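Local coordinates for glycosyl hydrolase family 62 protein (PDB 5B6T) that hydrolyses alpha-L-arabinofuranosidic linkages, probably releasing arabinose side groups from arabinoxylan as a member of glycoside hydrolase family 62, at residues 212-224 and 258-270. Numbering follows the deposited sequence.
Sequences HEAIGSDGRRWFR and AWTRDISHGELIR. With CA (calcium ion), chain D.
At the buried end of the contact, E213 joins the two segments through both carboxylate oxygens. OE2 of E213 takes the S264 hydroxyl, OG at 2.7 Å on the syn side, and from the opposite face of the carboxylate R221 NH1 at 2.8 Å, a salt bridge within 212-224. OE1 of E213 receives the backbone N of H265 at 2.9 Å, from above the carboxylate plane. With CG anti to the backbone N (chi1 -163°) and an extended chain, E213 spans the gap to the corner at H265. Replacing E213 by alanine is likely to leave the H265 N-H without this acceptor, R221 with E195 but one carboxylate fewer, and the S264 hydroxyl less fixed in rotation. Beside it F223 turns its ring edge to the S264-H265 backbone, CZ lying 3.5 Å from H265 N.

Further out, D262 grips 212-224 twice, at R220 and R221: OD1 accepts R221 N at 2.8 Å in a nearly straight bond (171°), while OD2 offers its syn lone pair to R220 NH1 at 2.8 Å, forming a salt bridge. The I263 N to R221 O bond, 3.0 Å, adds a backbone link. Beyond D262 the contact becomes loose and wet: R261 lays CB over one face of the R220 guanidinium, and one water accepts from both R220 NE and R261 NH1, bridging two like charges.

At the inner end, H265 NE2 binds calcium at 2.1 Å, five waters completing the observed shell. E213 thus holds the backbone N of a metal ligand, a second-shell position consistent with orienting H265. Strands 207-215 and 221-228 form a hairpin of one blade, and 258-270 runs past it into the next sheet, an inter-blade junction at the central metal site of the GH62 five-bladed beta-propeller.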
loop_
_atom_site.group_PDB
_atom_site.type_symbol
_atom_site.label_atom_id
_atom_site.label_comp_id
_atom_site.label_asym_id
_atom_site.label_seq_id
_atom_site.Cartn_x
_atom_site.Cartn_y
_atom_site.Cartn_z
ATOM N N HIS A 212 -8.150 -1.369 4.724
ATOM C CA HIS A 212 -8.662 -0.688 3.533
ATOM C C HIS A 212 -8.943 0.763 3.924
ATOM O O HIS A 212 -9.467 1.015 5.004
ATOM C CB HIS A 212 -9.961 -1.386 3.057
ATOM C CG HIS A 212 -10.310 -1.176 1.633
ATOM N ND1 HIS A 212 -10.737 0.031 1.113
ATOM C CD2 HIS A 212 -10.345 -2.057 0.603
ATOM C CE1 HIS A 212 -10.976 -0.113 -0.179
ATOM N NE2 HIS A 212 -10.777 -1.371 -0.504
ATOM N N GLU A 213 -8.572 1.688 3.041
ATOM C CA GLU A 213 -8.792 3.116 3.259
ATOM C C GLU A 213 -10.248 3.520 3.016
ATOM O O GLU A 213 -10.925 2.953 2.133
ATOM C CB GLU A 213 -7.883 3.957 2.364
ATOM C CG GLU A 213 -7.772 5.397 2.810
ATOM C CD GLU A 213 -6.753 6.215 2.028
ATOM O OE1 GLU A 213 -5.808 5.631 1.437
ATOM O OE2 GLU A 213 -6.890 7.475 2.068
ATOM N N ALA A 214 -10.697 4.483 3.816
ATOM C CA ALA A 214 -12.037 5.034 3.754
ATOM C C ALA A 214 -11.929 6.546 3.893
ATOM O O ALA A 214 -10.921 7.081 4.327
ATOM C CB ALA A 214 -12.877 4.477 4.900
ATOM N N ILE A 215 -12.991 7.231 3.486
ATOM C CA ILE A 215 -13.137 8.660 3.646
ATOM C C ILE A 215 -14.267 8.841 4.651
ATOM O O ILE A 215 -15.421 8.497 4.360
ATOM C CB ILE A 215 -13.510 9.339 2.314
ATOM C CG1 ILE A 215 -12.483 9.019 1.215
ATOM C CG2 ILE A 215 -13.699 10.834 2.485
ATOM C CD1 ILE A 215 -12.903 9.501 -0.148
ATOM N N GLY A 216 -13.940 9.351 5.830
ATOM C CA GLY A 216 -14.873 9.387 6.949
ATOM C C GLY A 216 -15.901 10.502 6.881
ATOM O O GLY A 216 -15.913 11.331 5.924
ATOM N N SER A 217 -16.752 10.516 7.912
ATOM C CA SER A 217 -17.838 11.499 8.017
ATOM C C SER A 217 -17.331 12.939 8.107
ATOM O O SER A 217 -18.061 13.872 7.776
ATOM C CB SER A 217 -18.715 11.189 9.232
ATOM O OG SER A 217 -17.967 11.235 10.433
ATOM N N ASP A 218 -16.085 13.108 8.554
ATOM C CA ASP A 218 -15.417 14.425 8.573
ATOM C C ASP A 218 -14.628 14.743 7.296
ATOM O O ASP A 218 -13.911 15.727 7.238
ATOM C CB ASP A 218 -14.478 14.526 9.768
ATOM C CG ASP A 218 -13.477 13.369 9.822
ATOM O OD1 ASP A 218 -13.474 12.536 8.882
ATOM O OD2 ASP A 218 -12.730 13.309 10.803
ATOM N N GLY A 219 -14.752 13.903 6.267
ATOM C CA GLY A 219 -13.979 14.070 5.049
ATOM C C GLY A 219 -12.525 13.605 5.106
ATOM O O GLY A 219 -11.802 13.728 4.111
ATOM N N ARG A 220 -12.092 13.055 6.232
ATOM C CA ARG A 220 -10.685 12.689 6.405
ATOM C C ARG A 220 -10.433 11.204 6.144
ATOM O O ARG A 220 -11.269 10.350 6.403
ATOM C CB ARG A 220 -10.223 13.057 7.821
ATOM C CG ARG A 220 -10.303 14.545 8.155
ATOM C CD ARG A 220 -9.304 15.333 7.358
ATOM N NE ARG A 220 -9.404 16.778 7.599
ATOM C CZ ARG A 220 -8.683 17.682 6.952
ATOM N NH1 ARG A 220 -7.766 17.322 6.051
ATOM N NH2 ARG A 220 -8.863 18.963 7.227
ATOM N N ARG A 221 -9.239 10.915 5.662
ATOM C CA ARG A 221 -8.855 9.537 5.370
ATOM C C ARG A 221 -8.586 8.779 6.667
ATOM O O ARG A 221 -8.057 9.316 7.660
ATOM C CB ARG A 221 -7.614 9.487 4.474
ATOM C CG ARG A 221 -7.740 10.255 3.163
ATOM C CD ARG A 221 -9.016 9.883 2.434
ATOM N NE ARG A 221 -9.117 10.477 1.108
ATOM C CZ ARG A 221 -8.817 9.873 -0.036
ATOM N NH1 ARG A 221 -8.313 8.636 -0.077
ATOM N NH2 ARG A 221 -9.023 10.540 -1.189
ATOM N N TRP A 222 -8.937 7.504 6.616
ATOM C CA TRP A 222 -8.722 6.589 7.729
ATOM C C TRP A 222 -8.730 5.155 7.241
ATOM O O TRP A 222 -9.094 4.902 6.096
ATOM C CB TRP A 222 -9.768 6.797 8.831
ATOM C CG TRP A 222 -11.206 6.450 8.472
ATOM C CD1 TRP A 222 -11.987 7.052 7.538
ATOM C CD2 TRP A 222 -12.006 5.427 9.074
ATOM N NE1 TRP A 222 -13.236 6.472 7.535
ATOM C CE2 TRP A 222 -13.269 5.458 8.445
ATOM C CE3 TRP A 222 -11.782 4.491 10.093
ATOM C CZ2 TRP A 222 -14.297 4.596 8.804
ATOM C CZ3 TRP A 222 -12.783 3.636 10.440
ATOM C CH2 TRP A 222 -14.042 3.695 9.810
ATOM N N PHE A 223 -8.349 4.224 8.116
ATOM C CA PHE A 223 -8.318 2.798 7.809
ATOM C C PHE A 223 -9.253 1.956 8.631
ATOM O O PHE A 223 -9.334 2.116 9.850
ATOM C CB PHE A 223 -6.883 2.208 7.936
ATOM C CG PHE A 223 -6.038 2.570 6.766
ATOM C CD1 PHE A 223 -5.337 3.792 6.748
ATOM C CD2 PHE A 223 -6.047 1.779 5.646
ATOM C CE1 PHE A 223 -4.604 4.144 5.638
ATOM C CE2 PHE A 223 -5.330 2.151 4.523
ATOM C CZ PHE A 223 -4.634 3.342 4.515
ATOM N N ARG A 224 -9.917 1.036 7.928
ATOM C CA ARG A 224 -10.719 -0.022 8.527
ATOM C C ARG A 224 -9.981 -1.326 8.442
ATOM O O ARG A 224 -9.108 -1.488 7.598
ATOM C CB ARG A 224 -12.067 -0.116 7.810
ATOM C CG ARG A 224 -12.870 1.184 7.889
ATOM C CD ARG A 224 -14.150 1.157 7.082
ATOM N NE ARG A 224 -15.143 0.233 7.621
ATOM C CZ ARG A 224 -16.070 -0.401 6.892
ATOM N NH1 ARG A 224 -16.156 -0.201 5.572
ATOM N NH2 ARG A 224 -16.919 -1.233 7.478
ATOM N N ALA A 258 0.357 17.570 16.140
ATOM C CA ALA A 258 -0.425 16.824 15.152
ATOM C C ALA A 258 -0.287 17.481 13.766
ATOM O O ALA A 258 -0.860 18.541 13.536
ATOM C CB ALA A 258 -1.878 16.762 15.563
ATOM N N TRP A 259 0.425 16.857 12.829
ATOM C CA TRP A 259 0.696 17.482 11.531
ATOM C C TRP A 259 -0.277 17.065 10.432
ATOM O O TRP A 259 -0.309 17.640 9.332
ATOM C CB TRP A 259 2.140 17.211 11.142
ATOM C CG TRP A 259 2.441 15.770 10.857
ATOM C CD1 TRP A 259 2.835 14.837 11.749
ATOM C CD2 TRP A 259 2.423 15.125 9.568
ATOM N NE1 TRP A 259 3.031 13.625 11.116
ATOM C CE2 TRP A 259 2.804 13.781 9.771
ATOM C CE3 TRP A 259 2.119 15.554 8.268
ATOM C CZ2 TRP A 259 2.896 12.855 8.722
ATOM C CZ3 TRP A 259 2.247 14.632 7.218
ATOM C CH2 TRP A 259 2.612 13.303 7.462
ATOM N N THR A 260 -1.082 16.052 10.723
ATOM C CA THR A 260 -2.052 15.552 9.772
ATOM C C THR A 260 -3.297 15.115 10.527
ATOM O O THR A 260 -3.198 14.605 11.644
ATOM C CB THR A 260 -1.457 14.375 8.953
ATOM O OG1 THR A 260 -2.426 13.926 7.998
ATOM C CG2 THR A 260 -1.028 13.215 9.853
ATOM N N ARG A 261 -4.459 15.300 9.899
ATOM C CA ARG A 261 -5.729 14.712 10.334
ATOM C C ARG A 261 -6.154 13.522 9.482
ATOM O O ARG A 261 -7.178 12.912 9.765
ATOM C CB ARG A 261 -6.845 15.767 10.285
ATOM C CG ARG A 261 -6.645 16.911 11.274
ATOM C CD ARG A 261 -7.885 17.807 11.286
ATOM N NE ARG A 261 -7.507 19.175 11.630
ATOM C CZ ARG A 261 -8.152 20.280 11.240
ATOM N NH1 ARG A 261 -9.252 20.216 10.492
ATOM N NH2 ARG A 261 -7.679 21.465 11.601
ATOM N N ASP A 262 -5.379 13.255 8.427
ATOM C CA ASP A 262 -5.623 12.168 7.499
ATOM C C ASP A 262 -4.599 11.083 7.723
ATOM O O ASP A 262 -3.390 11.380 7.818
ATOM C CB ASP A 262 -5.487 12.664 6.063
ATOM C CG ASP A 262 -6.570 13.639 5.674
ATOM O OD1 ASP A 262 -7.633 13.179 5.200
ATOM O OD2 ASP A 262 -6.356 14.885 5.829
ATOM N N ILE A 263 -5.087 9.834 7.806
ATOM C CA ILE A 263 -4.219 8.662 7.837
ATOM C C ILE A 263 -4.555 7.896 6.574
ATOM O O ILE A 263 -5.636 7.314 6.460
ATOM C CB ILE A 263 -4.421 7.761 9.089
ATOM C CG1 ILE A 263 -4.379 8.579 10.369
ATOM C CG2 ILE A 263 -3.375 6.667 9.084
ATOM C CD1 ILE A 263 -3.082 9.320 10.666
ATOM N N SER A 264 -3.651 7.975 5.602
ATOM C CA SER A 264 -3.941 7.515 4.253
ATOM C C SER A 264 -2.861 6.536 3.724
ATOM O O SER A 264 -1.815 6.346 4.365
ATOM C CB SER A 264 -4.174 8.769 3.383
ATOM O OG SER A 264 -4.441 8.509 2.018
ATOM N N HIS A 265 -3.180 5.928 2.570
ATOM C CA HIS A 265 -2.430 4.890 1.859
ATOM C C HIS A 265 -1.070 4.556 2.407
ATOM O O HIS A 265 -0.131 5.308 2.225
ATOM C CB HIS A 265 -2.313 5.267 0.384
ATOM C CG HIS A 265 -1.950 4.112 -0.482
ATOM N ND1 HIS A 265 -2.494 3.898 -1.731
ATOM C CD2 HIS A 265 -1.135 3.061 -0.238
ATOM C CE1 HIS A 265 -2.004 2.777 -2.227
ATOM N NE2 HIS A 265 -1.169 2.255 -1.349
ATOM N N GLY A 266 -0.995 3.433 3.114
ATOM C CA GLY A 266 0.224 3.012 3.766
ATOM C C GLY A 266 0.518 1.523 3.673
ATOM O O GLY A 266 -0.063 0.782 2.860
ATOM N N GLU A 267 1.455 1.075 4.523
ATOM C CA GLU A 267 1.855 -0.337 4.619
ATOM C C GLU A 267 2.397 -0.602 5.998
ATOM O O GLU A 267 3.089 0.270 6.581
ATOM C CB GLU A 267 2.932 -0.723 3.589
ATOM C CG GLU A 267 2.387 -1.502 2.376
ATOM C CD GLU A 267 3.447 -2.052 1.461
ATOM O OE1 GLU A 267 4.513 -2.455 1.966
ATOM O OE2 GLU A 267 3.225 -2.062 0.217
ATOM N N LEU A 268 2.129 -1.816 6.495
ATOM C CA LEU A 268 2.699 -2.260 7.757
ATOM C C LEU A 268 4.133 -2.749 7.550
ATOM O O LEU A 268 4.491 -3.314 6.502
ATOM C CB LEU A 268 1.896 -3.408 8.397
ATOM C CG LEU A 268 0.567 -3.065 9.101
ATOM C CD1 LEU A 268 -0.181 -4.356 9.452
ATOM C CD2 LEU A 268 0.802 -2.255 10.375
ATOM N N ILE A 269 4.959 -2.546 8.556
ATOM C CA ILE A 269 6.273 -3.186 8.555
ATOM C C ILE A 269 6.071 -4.699 8.704
ATOM O O ILE A 269 5.342 -5.164 9.609
ATOM C CB ILE A 269 7.177 -2.632 9.674
ATOM C CG1 ILE A 269 7.486 -1.127 9.523
ATOM C CG2 ILE A 269 8.461 -3.418 9.761
ATOM C CD1 ILE A 269 7.709 -0.592 8.146
ATOM N N ARG A 270 6.677 -5.473 7.805
ATOM C CA ARG A 270 6.448 -6.909 7.728
ATOM C C ARG A 270 7.425 -7.709 8.579
ATOM O O ARG A 270 8.431 -7.192 9.001
ATOM C CB ARG A 270 6.569 -7.358 6.266
ATOM C CG ARG A 270 5.767 -6.527 5.277
ATOM C CD ARG A 270 5.954 -7.050 3.869
ATOM N NE ARG A 270 5.570 -6.025 2.924
ATOM C CZ ARG A 270 5.960 -6.001 1.663
ATOM N NH1 ARG A 270 6.642 -7.005 1.152
ATOM N NH2 ARG A 270 5.641 -4.960 0.917
HETATM CA CA CA D . -0.085 0.399 -1.445
HETATM O O HOH W 1 -8.701 14.952 3.416
HETATM O O HOH W 2 -10.963 17.796 9.829
HETATM O O HOH W 3 -8.381 10.522 10.160
HETATM O O HOH W 4 -1.512 -0.401 -0.063
HETATM O O HOH W 5 1.116 -1.298 -1.558
HETATM O O HOH W 6 -1.194 -0.294 -3.039
HETATM O O HOH W 7 0.959 0.981 0.271
HETATM O O HOH W 8 1.379 1.355 -2.734
#